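Local coordinates for putative enoyl-CoA hydratase (Streptomyces avermitilis, PDB 3GKB), which is of unproven function but belongs to the crotonase-like family and probably acts on acyl-CoA thioesters as an enoyl-CoA hydratase, at residues A175-A180 with D269-M274; E64-H69 with A122-A127; L169-T174 with Y186-R191; E144-I149 with L273-A278; V70-G75 with Q251-G256. All blocks are in the same frame, centred on the assembly; numbering follows the deposited sequence.

Contact 1: residues A175-A180 with D269-M274; sequences ADLFDA and DLEGLM
E271 turns its carboxylate into the bend of the chain at A175-L177, and its side chain crosses that of L177 at about a right angle. The touch is made by the CB of L177, which lies 3.6 Å from E271 OE2. L177 CD1 comes near the same oxygen from further along its side chain. The A175 carbonyl O meets the aliphatic part of the glutamate, 3.2 Å from E271 CG. The E271 chain leaves its helix with CG anti to the carbonyl carbon and then bends at chi2 (77°). This bend brings the carboxylate across the CB of L177.

A water joins the two segments. It donates to the A175 O at 2.9 Å and to E271 OE2 at 2.8 Å. OE2 also forms a salt bridge to R118 of strand 116-118, so this buried acid has both a charged mate and a water. The pairing with R118 probably favours its ionised form.

The contact joins the C-terminal helix 270-280 to the link between helix 165-174 and strand 178-179 of the crotonase-like fold. A175 leaves helical geometry with positive phi, and the chain then runs on to the short strand. D269 is the N-cap of helix 270-280. Its OD1 accepts from G272 N at 3.0 Å, and the N-H comes from above the carboxylate plane, 62° out of it. D176 points its CB away from the helix, and its OD2 forms a salt bridge with R204 of the second subunit. Its other oxygen, OD1, has a long, weak ion pair with R275.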
# COMPACT_ATOMS: atom_id res chain seq x y z
N ALA B 175 12.12 -5.14 -14.91
CA ALA B 175 11.41 -5.22 -16.19
C ALA B 175 10.82 -6.62 -16.45
O ALA B 175 10.62 -6.99 -17.59
CB ALA B 175 12.33 -4.80 -17.36
N ASP B 176 10.51 -7.36 -15.41
CA ASP B 176 9.97 -8.68 -15.59
C ASP B 176 8.47 -8.65 -15.79
O ASP B 176 7.82 -7.66 -15.49
CB ASP B 176 10.35 -9.55 -14.41
CG ASP B 176 11.80 -10.00 -14.47
OD1 ASP B 176 12.29 -10.31 -15.60
OD2 ASP B 176 12.44 -10.05 -13.40
N LEU B 177 7.95 -9.73 -16.34
CA LEU B 177 6.52 -9.89 -16.53
C LEU B 177 5.97 -10.45 -15.23
O LEU B 177 6.33 -11.58 -14.83
CB LEU B 177 6.24 -10.84 -17.70
CG LEU B 177 4.76 -10.96 -18.07
CD1 LEU B 177 4.32 -9.70 -18.71
CD2 LEU B 177 4.54 -12.20 -19.00
N PHE B 178 5.17 -9.63 -14.55
CA PHE B 178 4.54 -9.99 -13.29
C PHE B 178 3.26 -10.77 -13.55
O PHE B 178 2.48 -10.40 -14.40
CB PHE B 178 4.24 -8.74 -12.46
CG PHE B 178 5.45 -8.16 -11.82
CD1 PHE B 178 5.64 -8.27 -10.44
CD2 PHE B 178 6.43 -7.57 -12.59
CE1 PHE B 178 6.78 -7.77 -9.86
CE2 PHE B 178 7.60 -7.08 -11.99
CZ PHE B 178 7.76 -7.18 -10.63
N ASP B 179 3.06 -11.87 -12.84
CA ASP B 179 1.80 -12.58 -12.97
C ASP B 179 0.69 -11.86 -12.22
O ASP B 179 0.92 -10.93 -11.46
CB ASP B 179 1.93 -14.05 -12.56
CG ASP B 179 2.28 -14.25 -11.10
OD1 ASP B 179 1.99 -13.42 -10.23
OD2 ASP B 179 2.89 -15.31 -10.82
N ALA B 180 -0.55 -12.25 -12.48
CA ALA B 180 -1.70 -11.58 -11.88
C ALA B 180 -1.70 -11.58 -10.37
O ALA B 180 -2.02 -10.57 -9.75
CB ALA B 180 -3.03 -12.19 -12.41
N ASP B 269 7.70 -13.77 -25.11
CA ASP B 269 8.74 -13.54 -24.11
C ASP B 269 9.56 -12.33 -24.55
O ASP B 269 10.76 -12.43 -24.81
CB ASP B 269 9.65 -14.79 -23.95
CG ASP B 269 10.75 -14.63 -22.88
OD1 ASP B 269 10.69 -13.69 -22.02
OD2 ASP B 269 11.69 -15.47 -22.88
N LEU B 270 8.90 -11.17 -24.60
CA LEU B 270 9.59 -9.96 -25.03
C LEU B 270 10.80 -9.64 -24.15
O LEU B 270 11.79 -9.06 -24.63
CB LEU B 270 8.61 -8.77 -25.13
CG LEU B 270 9.11 -7.47 -25.74
CD1 LEU B 270 9.57 -7.69 -27.21
CD2 LEU B 270 8.04 -6.38 -25.64
N GLU B 271 10.72 -9.98 -22.85
CA GLU B 271 11.80 -9.67 -21.91
C GLU B 271 13.03 -10.41 -22.34
O GLU B 271 14.10 -9.80 -22.52
CB GLU B 271 11.43 -10.04 -20.46
CG GLU B 271 10.30 -9.21 -19.87
CD GLU B 271 8.87 -9.59 -20.35
OE1 GLU B 271 8.67 -10.69 -20.92
OE2 GLU B 271 7.93 -8.76 -20.13
N GLY B 272 12.88 -11.71 -22.57
CA GLY B 272 13.97 -12.54 -23.10
C GLY B 272 14.53 -12.06 -24.44
O GLY B 272 15.75 -11.99 -24.64
N LEU B 273 13.65 -11.71 -25.36
CA LEU B 273 14.06 -11.21 -26.66
C LEU B 273 14.90 -9.95 -26.53
O LEU B 273 15.98 -9.83 -27.13
CB LEU B 273 12.82 -10.97 -27.54
CG LEU B 273 13.07 -10.44 -28.95
CD1 LEU B 273 14.12 -11.30 -29.66
CD2 LEU B 273 11.78 -10.45 -29.73
N MET B 274 14.42 -9.00 -25.72
CA MET B 274 15.16 -7.74 -25.57
C MET B 274 16.49 -7.92 -24.83
O MET B 274 17.48 -7.24 -25.15
CB MET B 274 14.30 -6.64 -24.92
CG MET B 274 13.09 -6.19 -25.79
SD MET B 274 13.45 -5.67 -27.50
CE MET B 274 14.77 -4.47 -27.28
O HOH W 1 8.26 -6.13 -19.13

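Contact 2: residues E64-H69 with A122-A127; sequences EFFLAH and AEFVAA
F124 and V125 of helix 120-127 meet F66 and L67, which lie where the loop after strand 55-60 turns a corner. A122 CA and L67 CA mark the closest approach of the two backbones, 7.7 Å apart.

F124 meets both loop residues. Its CG is anti to the backbone N (chi1 -172°), which brings the ring out toward the loop. L67 CD1 sits over one face of this ring, 3.8 Å from its centroid and offset toward the rim, in a CH-pi contact. The F66 ring presents its edge to the F124 ring in an offset edge-to-face pair. The centroids are 5.8 Å apart and the planes meet at 68°. The closest atoms of the pair are F66 CE2 and F124 CD2, at 3.9 Å. Replacing F124 by an alanine would probably leave L67 CD1 without its aromatic face and open a gap beside the edge of F66.

V125 follows. Its CG2 packs 3.8 Å from F66 CE2, so that one ring atom touches two successive helix residues.

The site is in the core of the crotonase-like fold, near the centre of the chain. F66 also rests on V111 and L113 of strand 108-113, and V125 on V111 and on A117 of strand 116-118. F124 packs on helix 96-103 through V98 and I102, and makes an edge-to-face pair with F58 of strand 55-60.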
# COMPACT_ATOMS: atom_id res chain seq x y z
N GLU B 64 -3.83 -13.43 -26.77
CA GLU B 64 -2.62 -13.46 -25.93
C GLU B 64 -2.25 -12.11 -25.31
O GLU B 64 -1.65 -12.06 -24.21
CB GLU B 64 -1.45 -13.99 -26.75
CG GLU B 64 -0.20 -14.11 -25.91
CD GLU B 64 0.84 -15.05 -26.49
OE1 GLU B 64 0.65 -15.55 -27.62
OE2 GLU B 64 1.85 -15.27 -25.76
N PHE B 65 -2.58 -11.03 -26.03
CA PHE B 65 -2.18 -9.65 -25.63
C PHE B 65 -3.39 -8.74 -25.39
O PHE B 65 -4.32 -8.70 -26.18
CB PHE B 65 -1.28 -9.03 -26.70
CG PHE B 65 -0.10 -9.89 -27.00
CD1 PHE B 65 0.96 -9.95 -26.09
CD2 PHE B 65 -0.09 -10.71 -28.09
CE1 PHE B 65 2.01 -10.80 -26.32
CE2 PHE B 65 0.95 -11.58 -28.31
CZ PHE B 65 2.00 -11.63 -27.43
N PHE B 66 -3.36 -8.03 -24.27
CA PHE B 66 -4.33 -6.96 -24.01
C PHE B 66 -3.91 -5.76 -24.85
O PHE B 66 -4.63 -5.36 -25.78
CB PHE B 66 -4.37 -6.63 -22.52
CG PHE B 66 -5.28 -5.51 -22.17
CD1 PHE B 66 -6.65 -5.72 -22.01
CD2 PHE B 66 -4.79 -4.22 -22.04
CE1 PHE B 66 -7.47 -4.67 -21.70
CE2 PHE B 66 -5.63 -3.16 -21.74
CZ PHE B 66 -6.97 -3.39 -21.58
N LEU B 67 -2.71 -5.24 -24.55
CA LEU B 67 -2.03 -4.20 -25.35
C LEU B 67 -0.54 -4.47 -25.23
O LEU B 67 -0.02 -4.49 -24.14
CB LEU B 67 -2.33 -2.80 -24.86
CG LEU B 67 -3.73 -2.24 -25.15
CD1 LEU B 67 -3.92 -0.89 -24.37
CD2 LEU B 67 -4.00 -2.09 -26.68
N ALA B 68 0.11 -4.74 -26.34
CA ALA B 68 1.49 -5.22 -26.33
C ALA B 68 2.44 -4.22 -25.69
O ALA B 68 3.24 -4.59 -24.84
CB ALA B 68 1.93 -5.53 -27.73
N HIS B 69 2.32 -2.97 -26.14
CA HIS B 69 3.19 -1.82 -25.83
C HIS B 69 2.98 -0.81 -26.96
O HIS B 69 2.25 -1.08 -27.90
CB HIS B 69 4.68 -2.20 -25.67
CG HIS B 69 5.25 -2.95 -26.83
ND1 HIS B 69 5.54 -2.34 -28.04
CD2 HIS B 69 5.54 -4.26 -26.99
CE1 HIS B 69 6.00 -3.25 -28.88
NE2 HIS B 69 5.99 -4.43 -28.28
N ALA B 122 0.67 -1.57 -20.04
CA ALA B 122 0.60 -1.75 -18.57
C ALA B 122 0.18 -0.45 -17.90
O ALA B 122 -0.51 -0.45 -16.87
CB ALA B 122 1.94 -2.24 -18.01
N GLU B 123 0.60 0.67 -18.48
CA GLU B 123 0.18 2.00 -18.04
C GLU B 123 -1.33 2.17 -18.16
O GLU B 123 -1.96 2.69 -17.25
CB GLU B 123 0.96 3.11 -18.80
CG GLU B 123 2.48 3.07 -18.50
CD GLU B 123 3.38 4.00 -19.36
OE1 GLU B 123 4.25 4.68 -18.79
OE2 GLU B 123 3.25 4.03 -20.60
N PHE B 124 -1.88 1.71 -19.29
CA PHE B 124 -3.32 1.75 -19.61
C PHE B 124 -4.08 0.97 -18.55
O PHE B 124 -5.03 1.50 -17.91
CB PHE B 124 -3.50 1.15 -21.02
CG PHE B 124 -4.87 1.27 -21.60
CD1 PHE B 124 -5.05 1.97 -22.79
CD2 PHE B 124 -5.96 0.63 -21.04
CE1 PHE B 124 -6.28 2.08 -23.37
CE2 PHE B 124 -7.23 0.75 -21.66
CZ PHE B 124 -7.36 1.47 -22.80
N VAL B 125 -3.61 -0.25 -18.26
CA VAL B 125 -4.23 -1.08 -17.23
C VAL B 125 -4.26 -0.37 -15.88
O VAL B 125 -5.30 -0.36 -15.21
CB VAL B 125 -3.55 -2.47 -17.10
CG1 VAL B 125 -4.10 -3.27 -15.87
CG2 VAL B 125 -3.70 -3.28 -18.42
N ALA B 126 -3.13 0.24 -15.47
CA ALA B 126 -3.01 0.83 -14.12
C ALA B 126 -3.80 2.13 -13.98
O ALA B 126 -4.14 2.53 -12.88
CB ALA B 126 -1.54 1.08 -13.78
N ALA B 127 -4.13 2.76 -15.10
CA ALA B 127 -4.77 4.09 -15.11
C ALA B 127 -6.29 4.01 -14.87
O ALA B 127 -6.91 4.97 -14.39
CB ALA B 127 -4.53 4.78 -16.44

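Contact 3: residues L169-T174 with Y186-R191; sequences LEVVLT and YGWINR
This contact forms part of a subunit interface of the trimer, where helix 165-174 faces the loop that follows helix 180-186. Its polar half joins E170 and Y186. The tyrosine OH donates to E170 OE1 at 2.7 Å, meeting that oxygen on its syn side, 18° out of the carboxylate plane. The carboxylate and ring planes are 59° apart. The E170 chain is extended, with CG anti to the backbone N (chi1 178°), and so reaches across to the hydroxyl.

Both groups also bind the second subunit. E170 OE2 forms a salt bridge with R191 of that subunit, E170 OE1 accepts from its N190, and Y186 OH accepts from its R191 NE. A phenylalanine in place of Y186 would probably leave E170 OE1 and R191 NE of the second subunit each short of a partner.

The apolar half joins V171 and W188, whose side chains come from opposite directions. V171 CG1 approaches the far end of the indole, 3.4 Å from W188 CH2. V171 CG2 lies near the edge of the Y186 ring, 4.5 Å from Y186 CD2.

Between the two aromatic residues lies G187, with positive phi, the C-prime residue of the Schellman motif that ends helix 180-186. The same E170-R191 pairing recurs with the third subunit, with the roles exchanged, consistent with the trimer that is the common building unit of crotonase-family enzymes.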
# COMPACT_ATOMS: atom_id res chain seq x y z
N LEU B 169 10.26 0.74 -8.26
CA LEU B 169 11.63 0.62 -8.79
C LEU B 169 11.91 -0.82 -9.19
O LEU B 169 12.54 -1.09 -10.20
CB LEU B 169 12.65 1.05 -7.74
CG LEU B 169 12.88 2.55 -7.60
CD1 LEU B 169 13.71 2.75 -6.34
CD2 LEU B 169 13.57 3.17 -8.87
N GLU B 170 11.44 -1.76 -8.36
CA GLU B 170 11.56 -3.16 -8.71
C GLU B 170 10.85 -3.43 -10.05
O GLU B 170 11.44 -4.06 -10.94
CB GLU B 170 10.96 -4.06 -7.62
CG GLU B 170 11.03 -5.57 -7.97
CD GLU B 170 10.16 -6.45 -7.05
OE1 GLU B 170 9.49 -5.92 -6.13
OE2 GLU B 170 10.11 -7.65 -7.31
N VAL B 171 9.61 -3.00 -10.20
CA VAL B 171 8.87 -3.29 -11.45
C VAL B 171 9.61 -2.70 -12.64
O VAL B 171 9.82 -3.37 -13.65
CB VAL B 171 7.40 -2.83 -11.39
CG1 VAL B 171 6.73 -2.84 -12.78
CG2 VAL B 171 6.61 -3.72 -10.41
N VAL B 172 9.99 -1.43 -12.53
CA VAL B 172 10.61 -0.72 -13.64
C VAL B 172 12.00 -1.27 -14.02
O VAL B 172 12.30 -1.46 -15.20
CB VAL B 172 10.64 0.78 -13.32
CG1 VAL B 172 11.54 1.55 -14.29
CG2 VAL B 172 9.16 1.34 -13.33
N LEU B 173 12.83 -1.56 -13.02
CA LEU B 173 14.22 -1.92 -13.29
C LEU B 173 14.41 -3.41 -13.52
O LEU B 173 15.23 -3.79 -14.34
CB LEU B 173 15.14 -1.37 -12.19
CG LEU B 173 15.30 0.15 -12.20
CD1 LEU B 173 16.13 0.62 -11.00
CD2 LEU B 173 15.93 0.72 -13.51
N THR B 174 13.63 -4.28 -12.87
CA THR B 174 13.72 -5.72 -13.19
C THR B 174 13.09 -5.97 -14.56
O THR B 174 13.47 -6.89 -15.27
CB THR B 174 13.08 -6.67 -12.15
OG1 THR B 174 11.65 -6.53 -12.12
CG2 THR B 174 13.65 -6.45 -10.78
N TYR B 186 0.72 -6.70 -4.90
CA TYR B 186 1.40 -5.40 -4.92
C TYR B 186 0.42 -4.22 -4.94
O TYR B 186 0.75 -3.13 -4.49
CB TYR B 186 2.35 -5.30 -6.12
CG TYR B 186 3.73 -5.94 -5.95
CD1 TYR B 186 3.96 -6.99 -5.05
CD2 TYR B 186 4.79 -5.51 -6.71
CE1 TYR B 186 5.21 -7.54 -4.92
CE2 TYR B 186 6.04 -6.05 -6.59
CZ TYR B 186 6.25 -7.07 -5.68
OH TYR B 186 7.51 -7.60 -5.53
N GLY B 187 -0.78 -4.43 -5.48
CA GLY B 187 -1.77 -3.39 -5.59
C GLY B 187 -1.76 -2.70 -6.95
O GLY B 187 -2.44 -1.69 -7.12
N TRP B 188 -1.00 -3.26 -7.90
CA TRP B 188 -0.92 -2.74 -9.29
C TRP B 188 -2.26 -2.91 -10.00
O TRP B 188 -2.67 -2.06 -10.81
CB TRP B 188 0.16 -3.51 -10.04
CG TRP B 188 0.72 -2.91 -11.29
CD1 TRP B 188 0.32 -1.76 -11.92
CD2 TRP B 188 1.78 -3.45 -12.07
NE1 TRP B 188 1.09 -1.55 -13.05
CE2 TRP B 188 2.00 -2.57 -13.15
CE3 TRP B 188 2.59 -4.58 -11.95
CZ2 TRP B 188 3.00 -2.79 -14.10
CZ3 TRP B 188 3.58 -4.80 -12.90
CH2 TRP B 188 3.76 -3.92 -13.97
N ILE B 189 -2.96 -3.98 -9.67
CA ILE B 189 -4.34 -4.19 -10.09
C ILE B 189 -5.20 -4.50 -8.88
O ILE B 189 -4.69 -4.75 -7.78
CB ILE B 189 -4.48 -5.34 -11.12
CG1 ILE B 189 -4.06 -6.68 -10.47
CG2 ILE B 189 -3.68 -5.04 -12.36
CD1 ILE B 189 -4.17 -7.90 -11.40
N ASN B 190 -6.52 -4.53 -9.05
CA ASN B 190 -7.41 -4.71 -7.91
C ASN B 190 -7.45 -6.16 -7.43
O ASN B 190 -7.39 -6.42 -6.22
CB ASN B 190 -8.84 -4.25 -8.23
CG ASN B 190 -8.94 -2.76 -8.42
OD1 ASN B 190 -8.28 -2.19 -9.29
ND2 ASN B 190 -9.78 -2.11 -7.61
N ARG B 191 -7.55 -7.09 -8.37
CA ARG B 191 -7.77 -8.50 -8.02
C ARG B 191 -7.37 -9.42 -9.14
O ARG B 191 -7.54 -9.07 -10.29
CB ARG B 191 -9.24 -8.75 -7.65
CG ARG B 191 -9.48 -9.94 -6.70
CD ARG B 191 -9.42 -9.45 -5.27
NE ARG B 191 -10.53 -8.55 -4.98
CZ ARG B 191 -11.78 -8.91 -4.72
NH1 ARG B 191 -12.13 -10.20 -4.62
NH2 ARG B 191 -12.69 -7.97 -4.52

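Contact 4: residues E144-I149 with L273-A278; sequences EALMGI and LMRSVA
L146 and M274 meet through their CB atoms, 3.8 Å apart, where the 3-10 turn 144-147 comes against helix 270-280. Beyond CB, the leucine turns to R275. L146 CD1 sits over the centre of one face of the guanidinium, 3.9 Å above its plane. L146 CD2 lies 3.8 Å from R275 NE. The arginine runs extended from CG to NE, which carries its flat group across to the leucine methyls.

M274 bends at chi2 (-53°) and chi3 (-51°). Its CE methyl therefore folds back to the turn, 3.8 Å from L146 O and 4.1 Å from M147 CG. A water donates to both L146 O and M274 O, at 2.8 Å each, and so links the two backbones.

The next shell sets these groups in place. In the turn, E144 O accepts from M147 N and I149 N, which reach it from opposite faces of its plane. R275 NH2 has a weak bond to T174 O. L146 also packs on L212 of the second subunit, and R275 on N208 of that subunit. The contact joins the C-terminal helix to the loop after strand 139-141 in a crotonase-like fold, beside a trimer interface.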
# COMPACT_ATOMS: atom_id res chain seq x y z
N GLU B 144 10.10 -1.05 -20.73
CA GLU B 144 10.85 0.13 -21.16
C GLU B 144 12.35 0.08 -20.88
O GLU B 144 13.15 0.34 -21.79
CB GLU B 144 10.24 1.39 -20.54
CG GLU B 144 8.89 1.76 -21.18
CD GLU B 144 7.66 1.21 -20.42
OE1 GLU B 144 7.75 0.14 -19.78
OE2 GLU B 144 6.58 1.85 -20.50
N ALA B 145 12.73 -0.29 -19.66
CA ALA B 145 14.13 -0.33 -19.27
C ALA B 145 14.97 -1.20 -20.21
O ALA B 145 16.13 -0.89 -20.47
CB ALA B 145 14.29 -0.80 -17.78
N LEU B 146 14.36 -2.27 -20.73
CA LEU B 146 15.05 -3.17 -21.67
C LEU B 146 15.20 -2.60 -23.10
O LEU B 146 15.99 -3.12 -23.91
CB LEU B 146 14.37 -4.54 -21.71
CG LEU B 146 14.31 -5.28 -20.37
CD1 LEU B 146 13.66 -6.65 -20.52
CD2 LEU B 146 15.65 -5.39 -19.69
N MET B 147 14.48 -1.52 -23.37
CA MET B 147 14.59 -0.76 -24.61
C MET B 147 15.47 0.49 -24.42
O MET B 147 15.58 1.32 -25.30
CB MET B 147 13.19 -0.45 -25.14
CG MET B 147 12.32 -1.72 -25.54
SD MET B 147 10.71 -1.13 -26.23
CE MET B 147 9.98 -2.77 -26.58
N GLY B 148 16.12 0.58 -23.25
CA GLY B 148 17.04 1.66 -22.95
C GLY B 148 16.38 2.96 -22.54
O GLY B 148 17.01 4.01 -22.57
N ILE B 149 15.11 2.86 -22.13
CA ILE B 149 14.33 4.03 -21.71
C ILE B 149 13.68 3.72 -20.36
O ILE B 149 14.10 2.78 -19.66
CB ILE B 149 13.35 4.49 -22.83
CG1 ILE B 149 12.30 3.41 -23.15
CG2 ILE B 149 14.15 4.83 -24.12
CD1 ILE B 149 11.11 3.92 -24.02
N LEU B 273 13.65 -11.71 -25.36
CA LEU B 273 14.06 -11.21 -26.66
C LEU B 273 14.90 -9.95 -26.53
O LEU B 273 15.98 -9.83 -27.13
CB LEU B 273 12.82 -10.97 -27.54
CG LEU B 273 13.07 -10.44 -28.95
CD1 LEU B 273 14.12 -11.30 -29.66
CD2 LEU B 273 11.78 -10.45 -29.73
N MET B 274 14.42 -9.00 -25.72
CA MET B 274 15.16 -7.74 -25.57
C MET B 274 16.49 -7.92 -24.83
O MET B 274 17.48 -7.24 -25.15
CB MET B 274 14.30 -6.64 -24.92
CG MET B 274 13.09 -6.19 -25.79
SD MET B 274 13.45 -5.67 -27.50
CE MET B 274 14.77 -4.47 -27.28
N ARG B 275 16.58 -8.85 -23.88
CA ARG B 275 17.88 -9.06 -23.25
C ARG B 275 18.89 -9.67 -24.19
O ARG B 275 20.07 -9.29 -24.15
CB ARG B 275 17.76 -9.87 -21.98
CG ARG B 275 16.98 -9.11 -20.91
CD ARG B 275 17.12 -9.77 -19.57
NE ARG B 275 16.59 -8.87 -18.54
CZ ARG B 275 15.41 -9.00 -17.96
NH1 ARG B 275 14.62 -10.01 -18.26
NH2 ARG B 275 15.02 -8.13 -17.06
N SER B 276 18.44 -10.57 -25.06
CA SER B 276 19.36 -11.14 -26.05
C SER B 276 19.76 -10.12 -27.12
O SER B 276 20.91 -10.14 -27.58
CB SER B 276 18.79 -12.39 -26.66
OG SER B 276 17.70 -12.09 -27.49
N VAL B 277 18.84 -9.24 -27.54
CA VAL B 277 19.21 -8.10 -28.38
C VAL B 277 20.31 -7.26 -27.72
O VAL B 277 21.29 -6.88 -28.36
CB VAL B 277 18.01 -7.20 -28.76
CG1 VAL B 277 18.47 -5.91 -29.42
CG2 VAL B 277 17.04 -7.97 -29.66
N ALA B 278 20.13 -6.94 -26.44
CA ALA B 278 21.14 -6.16 -25.70
C ALA B 278 22.47 -6.89 -25.62
O ALA B 278 23.52 -6.27 -25.81
CB ALA B 278 20.62 -5.79 -24.29
O HOH W 2 17.68 -5.21 -23.16

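Contact 5: residues V70-G75 with Q251-G256; sequences VDMRIG and QLISGG
M72 reaches from a turn in the loop 70-75 to the flank of helix 248-258, where it meets I253 and G256. Its CB lies 3.9 Å from I253 CG2. The same isoleucine methyl is 3.5 Å from M72 O, so it touches both the side chain and the backbone of the methionine. I253 CG2 is anti to its backbone N, which directs this branch at the loop.

From CB the methionine runs on with CG anti to the carbonyl carbon (chi1 -76°). CG and SD make no close touch with the helix and lead on to the methyl. The bend comes at chi3 (78°) and turns the methyl onto the helix backbone. CE ends 3.5 Å from I253 O and 4.1 Å from G256 CA. At G256 the methyl lies where a CB would clash with it.

D71 starts a type I beta turn that ends at I74, closed by I74 N to D71 O at 3.1 Å. D71 OD1 also accepts from R73 N at 3.0 Å, from above the carboxylate plane, which makes an Asx turn. Q262 accepts from M72 N and donates to D71 OD1. M72 also packs on M147, A261 and L257. The result is an Asx turn combined with a type I turn, whose methionine packs against a C-terminal helix of the crotonase-like fold.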
# COMPACT_ATOMS: atom_id res chain seq x y z
N VAL B 70 3.62 0.35 -26.84
CA VAL B 70 3.55 1.36 -27.89
C VAL B 70 4.34 0.90 -29.12
O VAL B 70 5.40 0.29 -29.00
CB VAL B 70 4.06 2.72 -27.36
CG1 VAL B 70 4.21 3.73 -28.50
CG2 VAL B 70 3.10 3.26 -26.29
N ASP B 71 3.80 1.20 -30.28
CA ASP B 71 4.39 0.85 -31.56
C ASP B 71 5.83 1.33 -31.61
O ASP B 71 6.14 2.52 -31.44
CB ASP B 71 3.55 1.49 -32.67
CG ASP B 71 4.09 1.21 -34.07
OD1 ASP B 71 5.01 0.36 -34.21
OD2 ASP B 71 3.60 1.89 -35.01
N MET B 72 6.73 0.40 -31.82
CA MET B 72 8.16 0.72 -31.81
C MET B 72 8.58 1.55 -33.05
O MET B 72 9.67 2.11 -33.09
CB MET B 72 8.96 -0.58 -31.72
CG MET B 72 8.96 -1.24 -30.28
SD MET B 72 9.44 -3.03 -30.28
CE MET B 72 11.17 -2.94 -30.42
N ARG B 73 7.71 1.58 -34.06
CA ARG B 73 7.91 2.40 -35.25
C ARG B 73 7.19 3.75 -35.18
O ARG B 73 7.15 4.48 -36.19
CB ARG B 73 7.43 1.66 -36.48
CG ARG B 73 8.09 0.32 -36.70
CD ARG B 73 7.98 -0.04 -38.15
NE ARG B 73 8.94 -1.05 -38.51
CZ ARG B 73 8.71 -2.35 -38.49
NH1 ARG B 73 7.53 -2.82 -38.09
NH2 ARG B 73 9.68 -3.19 -38.84
N ILE B 74 6.63 4.10 -34.02
CA ILE B 74 5.83 5.32 -33.91
C ILE B 74 6.64 6.60 -34.21
O ILE B 74 6.08 7.61 -34.59
CB ILE B 74 5.10 5.41 -32.53
CG1 ILE B 74 3.90 6.34 -32.65
CG2 ILE B 74 6.07 5.79 -31.41
CD1 ILE B 74 2.93 6.23 -31.52
N GLY B 75 7.96 6.54 -34.06
CA GLY B 75 8.81 7.70 -34.27
C GLY B 75 9.22 7.88 -35.71
O GLY B 75 9.90 8.86 -36.03
N GLN B 251 19.25 1.87 -30.90
CA GLN B 251 19.91 0.62 -31.23
C GLN B 251 19.07 -0.56 -30.78
O GLN B 251 18.97 -1.57 -31.49
CB GLN B 251 21.27 0.51 -30.55
CG GLN B 251 22.28 1.51 -30.99
CD GLN B 251 23.55 1.46 -30.16
OE1 GLN B 251 23.64 0.72 -29.17
NE2 GLN B 251 24.55 2.25 -30.57
N LEU B 252 18.49 -0.45 -29.59
CA LEU B 252 17.71 -1.56 -29.01
C LEU B 252 16.33 -1.66 -29.67
O LEU B 252 15.82 -2.76 -29.92
CB LEU B 252 17.59 -1.42 -27.48
CG LEU B 252 18.88 -1.57 -26.63
CD1 LEU B 252 18.63 -1.18 -25.15
CD2 LEU B 252 19.46 -2.99 -26.73
N ILE B 253 15.70 -0.53 -29.95
CA ILE B 253 14.42 -0.54 -30.63
C ILE B 253 14.58 -1.12 -32.05
O ILE B 253 13.84 -2.04 -32.44
CB ILE B 253 13.74 0.87 -30.59
CG1 ILE B 253 13.30 1.20 -29.15
CG2 ILE B 253 12.58 0.93 -31.56
CD1 ILE B 253 13.14 2.68 -28.86
N SER B 254 15.59 -0.67 -32.82
CA SER B 254 15.85 -1.27 -34.14
C SER B 254 16.19 -2.77 -34.10
O SER B 254 15.72 -3.55 -34.93
CB SER B 254 16.99 -0.54 -34.85
OG SER B 254 16.54 0.75 -35.19
N GLY B 255 17.02 -3.15 -33.13
CA GLY B 255 17.42 -4.55 -32.95
C GLY B 255 16.24 -5.44 -32.59
O GLY B 255 16.11 -6.55 -33.10
N GLY B 256 15.37 -4.92 -31.73
CA GLY B 256 14.17 -5.62 -31.33
C GLY B 256 13.27 -5.94 -32.51
O GLY B 256 12.79 -7.05 -32.62

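The five contacts tie the C-terminal helices and the subunit interface to the crotonase-like core. Contact 2 is the innermost, with its centre about 4 Å from the centre of the chain. The centres of the others lie about 13 to 18 Å from the centre of contact 2. Contacts 1 and 4 share helix 270-280, and their centres are about 10 Å apart. Contact 5 uses helix 248-258 and touches contact 4 through L252. Segments 64-69 and 70-75 adjoin in sequence, so one loop serves contacts 2 and 5. Contact 3 is nested inside the loops closed by contacts 4 and 5. Contacts 1, 3, 4 and, through L252, 5 touch the second subunit, so they lie at or beside the trimer interface.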